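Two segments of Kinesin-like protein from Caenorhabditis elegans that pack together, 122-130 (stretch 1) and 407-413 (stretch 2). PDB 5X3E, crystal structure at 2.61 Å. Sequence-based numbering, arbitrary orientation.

Stretch 1 (122-130) TGSGKTYTM
Stretch 2 (407-413) MVICVNP

Where a glycine-rich loop leads into a helix beside a β-strand, a few small side chains can join the two at very close range, and these segments of a kinesin-like protein are a worked example. Residues 122-125 form the loop, with Gly-125 as N-cap of a helix that runs through 126-130 with phi/psi near -65/-45. The partner is a strand, 407-411, continued by Asn-412 and Pro-413 in loop conformation. Helix and strand run at 136° between their N-to-C directions, their axes approaching to 9.1 Å. The register is set by CA atoms: Ser-124 CA lies 5.0 Å from Asn-412 CA, and Lys-126 CA 5.7 Å from Cys-410 CA. Between them 282 Å² is buried, both sides summed; Ser-124, Thr-129 and Cys-410 are all buried residues.

Cys-410 (phi/psi -92/129) contributes most, 80 Å². In an extended strand alternate side chains face opposite ways, so the CA-to-CB bonds of Val-408 and Cys-410 point toward the other segment while those of Ile-409 and Val-411 point away. With chi1 at -63° (m), Cys-410 sets its sulfur against the first turn: Cys-410 SG is 3.7 Å from Lys-126 CA, 3.9 Å from Gly-125 O and 3.6 Å from Thr-129 OG1. A compact, polarizable thiol suits this place, where it meets backbone atoms and a hydroxyl.

Ser-124 follows with 67 Å². At phi/psi -102/-6 its CA-to-CB bond points sideways, and chi1 of 172° (t) carries the hydroxyl to the strand backbone, with Ser-124 OG 2.6 Å from Cys-410 O and 3.3 Å from Cys-410 CB. Although Ser-124 OG is also 3.0 Å from Val-411 N, the angle is too poor for a hydrogen bond. The short side chain fits this close approach.

Asn-412, covering 35 Å², supplies a clear side-chain hydrogen bond between the segments. Its CA-to-CB bond points toward the other segment (chi1 -165°, t; chi2 -43°), and Asn-412 ND2 donates to Gly-123 O at 3.1 Å with an N-H...O angle of 148°. Gly-123 adopts phi/psi 73/21, a positive phi that favours glycine. Gly-125, at 94/11, is more constrained: a CB there would jam against the preceding carbonyl oxygen.

Thr-129 closes the contact one turn along the helix. Its CA-to-CB bond points toward the strand, and with chi1 at -64° (m) Thr-129 OG1 donates to Gly-125 O at 2.7 Å, the same oxygen that accepts Thr-129 N at 2.7 Å. The methyl Thr-129 CG2 meets Val-408 CG1 at 4.3 Å. The CA-to-CB bond of Lys-126, by contrast, points sideways and its end leads away (chi1-chi3 t, t, m; chi4 137°, between wells), leaving its backbone nearest the sulfur.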

# COMPACT_ATOMS: atom_id res chain seq x y z
N THR A 122 3.20 -17.25 4.85
CA THR A 122 4.44 -17.26 4.08
C THR A 122 4.38 -18.34 3.01
O THR A 122 3.80 -19.41 3.22
CB THR A 122 5.65 -17.47 4.98
OG1 THR A 122 5.57 -16.59 6.11
CG2 THR A 122 6.94 -17.20 4.23
N GLY A 123 4.96 -18.06 1.84
CA GLY A 123 4.88 -18.99 0.73
C GLY A 123 3.52 -19.04 0.07
O GLY A 123 3.20 -20.02 -0.60
N SER A 124 2.71 -18.00 0.23
CA SER A 124 1.35 -17.96 -0.27
C SER A 124 1.19 -17.15 -1.55
O SER A 124 0.09 -17.10 -2.11
CB SER A 124 0.44 -17.39 0.83
OG SER A 124 -0.87 -17.15 0.38
N GLY A 125 2.26 -16.48 -2.00
CA GLY A 125 2.20 -15.62 -3.16
C GLY A 125 1.96 -14.16 -2.81
O GLY A 125 1.72 -13.35 -3.71
N LYS A 126 2.04 -13.83 -1.52
CA LYS A 126 1.80 -12.46 -1.06
C LYS A 126 2.84 -11.49 -1.60
O LYS A 126 2.50 -10.42 -2.12
CB LYS A 126 1.76 -12.48 0.47
CG LYS A 126 1.89 -11.18 1.19
CD LYS A 126 2.20 -11.46 2.65
CE LYS A 126 1.20 -12.44 3.22
NZ LYS A 126 1.87 -13.46 4.07
N THR A 127 4.12 -11.83 -1.47
CA THR A 127 5.18 -10.99 -2.03
C THR A 127 5.18 -11.07 -3.56
O THR A 127 5.43 -10.06 -4.24
CB THR A 127 6.55 -11.42 -1.48
OG1 THR A 127 6.59 -11.14 -0.07
CG2 THR A 127 7.69 -10.69 -2.18
N TYR A 128 4.88 -12.24 -4.13
CA TYR A 128 4.77 -12.35 -5.59
C TYR A 128 3.67 -11.44 -6.12
O TYR A 128 3.86 -10.75 -7.13
CB TYR A 128 4.51 -13.79 -5.99
CG TYR A 128 4.24 -13.98 -7.47
CD1 TYR A 128 5.26 -13.94 -8.41
CD2 TYR A 128 2.94 -14.22 -7.93
CE1 TYR A 128 5.00 -14.11 -9.76
CE2 TYR A 128 2.68 -14.39 -9.26
CZ TYR A 128 3.71 -14.34 -10.17
OH TYR A 128 3.43 -14.52 -11.50
N THR A 129 2.52 -11.41 -5.44
CA THR A 129 1.43 -10.54 -5.85
C THR A 129 1.84 -9.07 -5.77
O THR A 129 1.56 -8.29 -6.69
CB THR A 129 0.21 -10.80 -4.97
OG1 THR A 129 -0.25 -12.14 -5.19
CG2 THR A 129 -0.90 -9.81 -5.27
N MET A 130 2.53 -8.68 -4.69
CA MET A 130 2.83 -7.28 -4.45
C MET A 130 3.99 -6.78 -5.31
O MET A 130 3.89 -5.73 -5.95
CB MET A 130 3.14 -7.05 -2.97
CG MET A 130 3.45 -5.60 -2.64
SD MET A 130 2.00 -4.54 -2.74
CE MET A 130 1.22 -4.90 -1.16
N MET A 407 -8.56 -5.47 0.07
CA MET A 407 -7.70 -6.47 0.67
C MET A 407 -7.57 -7.66 -0.27
O MET A 407 -8.57 -8.16 -0.80
CB MET A 407 -8.24 -6.92 2.03
CG MET A 407 -7.39 -8.00 2.69
SD MET A 407 -7.34 -7.85 4.49
CE MET A 407 -8.97 -7.19 4.80
N VAL A 408 -6.34 -8.09 -0.49
CA VAL A 408 -6.03 -9.24 -1.34
C VAL A 408 -5.57 -10.37 -0.43
O VAL A 408 -4.46 -10.34 0.11
CB VAL A 408 -4.96 -8.90 -2.38
CG1 VAL A 408 -4.65 -10.12 -3.23
CG2 VAL A 408 -5.41 -7.73 -3.24
N ILE A 409 -6.44 -11.36 -0.24
CA ILE A 409 -6.12 -12.54 0.56
C ILE A 409 -5.40 -13.54 -0.34
O ILE A 409 -6.01 -14.13 -1.24
CB ILE A 409 -7.37 -13.16 1.18
CG1 ILE A 409 -8.13 -12.12 2.00
CG2 ILE A 409 -7.00 -14.34 2.06
CD1 ILE A 409 -7.35 -11.59 3.16
N CYS A 410 -4.11 -13.75 -0.09
CA CYS A 410 -3.35 -14.77 -0.79
C CYS A 410 -3.40 -16.06 0.02
O CYS A 410 -3.10 -16.05 1.22
CB CYS A 410 -1.90 -14.31 -0.98
SG CYS A 410 -1.73 -12.82 -2.01
N VAL A 411 -3.74 -17.16 -0.63
CA VAL A 411 -3.86 -18.45 0.05
C VAL A 411 -3.20 -19.53 -0.78
O VAL A 411 -3.24 -19.50 -2.02
CB VAL A 411 -5.33 -18.83 0.35
CG1 VAL A 411 -5.92 -17.92 1.42
CG2 VAL A 411 -6.15 -18.77 -0.90
N ASN A 412 -2.57 -20.49 -0.10
CA ASN A 412 -1.95 -21.63 -0.77
C ASN A 412 -2.88 -22.83 -0.71
O ASN A 412 -3.29 -23.23 0.39
CB ASN A 412 -0.61 -21.97 -0.13
CG ASN A 412 0.24 -22.88 -1.00
OD1 ASN A 412 -0.26 -23.84 -1.59
ND2 ASN A 412 1.53 -22.57 -1.10
N PRO A 413 -3.25 -23.41 -1.86
CA PRO A 413 -4.15 -24.58 -1.84
C PRO A 413 -3.52 -25.84 -1.28
O PRO A 413 -4.23 -26.85 -1.15
CB PRO A 413 -4.52 -24.76 -3.32
CG PRO A 413 -4.11 -23.48 -4.00
CD PRO A 413 -2.94 -22.98 -3.23